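Local coordinates for GCN5-related N-acetyltransferase (Sphaerobacter thermophilus, PDB 3TT2), which probably transfers acyl groups, such as acetyl, to an acceptor, as a member of the GCN5-related N-acetyltransferase family, at residues Pro149-Trp154 / Ser286-Ser291. Sequence-based numbering, arbitrary orientation.
Sequences PVRDIW and SVDAES
Asp152 pairs with Ala289 across two antiparallel strands: Asp152 N donates to Ala289 O and Ala289 N to Asp152 O, both bonds 2.8 Å long. Trp154 N to Val287 O and Val287 N to Trp154 O, both 2.7 Å, form a like pair; the first is nearly straight, at 178°. Ile153 and Asp288 form the non-hydrogen-bonded pair between them, side by side on the face opposite that of Asp152 and Trp154.

In one of its two modelled conformers, Arg151 lies across the neighbouring strand. Its CB comes no nearer than 4.1 Å, to Ala289 O. CG, anti to the backbone N (chi1 -152°), lies 3.1 Å from Ala289 O. CD reaches Asp288 CB and OD2. NE is 3.4 Å from Asp288 CB, at the guanidinium edge, and 4.1 Å from Asp288 OD2, near but beyond a salt bridge. CZ and NH2 pass over the peptide between Ala289 and Glu290.

Strand 148-159 lies within the first of two GNAT family regions and strand 282-290 within the second, so this pairing joins the two halves. Strand 305-316 borders strand 148-159 on its other side.

One water donates to Asp152 OD2 and Glu290 O and accepts from Trp154 NE1. Asp152 OD2 also accepts from Arg292 N. An alanine at Asp152 would probably leave this water and Arg292 N each short of an acceptor. Ala289 CB meets the indole edge at NE1 (3.5 Å) and CD1; Val287 O also lies at the ring edge, in plane.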
# COMPACT_ATOMS: atom_id res chain seq x y z
N PRO A 149 8.90 15.13 -4.48
CA PRO A 149 9.01 13.74 -4.94
C PRO A 149 10.16 13.02 -4.27
O PRO A 149 11.28 13.51 -4.27
CB PRO A 149 9.30 13.89 -6.43
CG PRO A 149 8.64 15.18 -6.79
CD PRO A 149 8.92 16.07 -5.61
N VAL A 150 9.84 11.85 -3.74
CA VAL A 150 10.74 11.04 -2.93
C VAL A 150 11.09 9.76 -3.67
O VAL A 150 12.24 9.48 -3.95
CB VAL A 150 10.09 10.73 -1.56
CG1 VAL A 150 10.89 9.69 -0.82
CG2 VAL A 150 9.97 11.99 -0.76
N ARG A 151 10.06 8.97 -3.97
CA ARG A 151 10.24 7.67 -4.57
C ARG A 151 9.09 7.32 -5.53
O ARG A 151 7.99 7.88 -5.43
CB ARG A 151 10.31 6.65 -3.44
CG ARG A 151 11.10 5.41 -3.74
CD ARG A 151 11.48 4.72 -2.44
NE ARG A 151 12.14 3.44 -2.63
CZ ARG A 151 13.44 3.32 -2.89
NH1 ARG A 151 13.97 2.11 -3.06
NH2 ARG A 151 14.19 4.40 -2.98
N ASP A 152 9.34 6.39 -6.45
CA ASP A 152 8.28 5.83 -7.28
C ASP A 152 7.73 4.58 -6.62
O ASP A 152 8.48 3.77 -6.07
CB ASP A 152 8.83 5.43 -8.66
CG ASP A 152 9.03 6.61 -9.57
OD1 ASP A 152 8.67 7.76 -9.20
OD2 ASP A 152 9.56 6.39 -10.69
N ILE A 153 6.41 4.41 -6.68
CA ILE A 153 5.79 3.18 -6.22
C ILE A 153 5.07 2.55 -7.40
O ILE A 153 4.21 3.18 -8.03
CB ILE A 153 4.78 3.39 -5.08
CG1 ILE A 153 5.49 3.62 -3.75
CG2 ILE A 153 3.95 2.14 -4.90
CD1 ILE A 153 6.02 5.00 -3.56
N TRP A 154 5.43 1.31 -7.72
CA TRP A 154 4.81 0.64 -8.83
C TRP A 154 3.85 -0.43 -8.36
O TRP A 154 4.21 -1.29 -7.55
CB TRP A 154 5.87 0.00 -9.71
CG TRP A 154 6.88 0.94 -10.25
CD1 TRP A 154 8.02 1.34 -9.65
CD2 TRP A 154 6.86 1.57 -11.54
NE1 TRP A 154 8.72 2.19 -10.46
CE2 TRP A 154 8.03 2.35 -11.63
CE3 TRP A 154 5.96 1.56 -12.61
CZ2 TRP A 154 8.33 3.11 -12.75
CZ3 TRP A 154 6.27 2.32 -13.72
CH2 TRP A 154 7.44 3.08 -13.79
N SER A 286 3.01 -4.49 -4.90
CA SER A 286 3.47 -3.13 -4.94
C SER A 286 4.99 -3.08 -4.71
O SER A 286 5.52 -3.77 -3.84
CB SER A 286 2.72 -2.35 -3.87
OG SER A 286 3.14 -1.01 -3.83
N VAL A 287 5.70 -2.30 -5.51
CA VAL A 287 7.14 -2.19 -5.31
C VAL A 287 7.69 -0.76 -5.38
O VAL A 287 7.36 -0.01 -6.28
CB VAL A 287 7.96 -3.16 -6.22
CG1 VAL A 287 8.03 -2.65 -7.64
CG2 VAL A 287 9.35 -3.34 -5.67
N ASP A 288 8.51 -0.41 -4.38
CA ASP A 288 9.26 0.85 -4.33
C ASP A 288 10.45 0.83 -5.27
O ASP A 288 11.16 -0.17 -5.38
CB ASP A 288 9.77 1.09 -2.93
CG ASP A 288 8.67 1.18 -1.93
OD1 ASP A 288 8.02 0.14 -1.66
OD2 ASP A 288 8.43 2.30 -1.43
N ALA A 289 10.67 1.96 -5.93
CA ALA A 289 11.81 2.10 -6.82
C ALA A 289 12.25 3.55 -6.79
O ALA A 289 11.40 4.44 -6.69
CB ALA A 289 11.41 1.67 -8.23
N GLU A 290 13.55 3.80 -6.86
CA GLU A 290 14.07 5.18 -6.90
C GLU A 290 13.47 5.91 -8.11
O GLU A 290 13.26 5.30 -9.15
CB GLU A 290 15.60 5.17 -6.99
CG GLU A 290 16.28 6.52 -6.82
CD GLU A 290 17.68 6.56 -7.46
OE1 GLU A 290 18.32 5.48 -7.58
OE2 GLU A 290 18.13 7.65 -7.85
N SER A 291 13.21 7.21 -7.98
CA SER A 291 12.55 7.97 -9.05
C SER A 291 13.29 7.78 -10.38
O SER A 291 14.50 7.87 -10.43
CB SER A 291 12.50 9.46 -8.68
OG SER A 291 12.32 9.63 -7.28
O HOH W 1 10.95 4.01 -10.72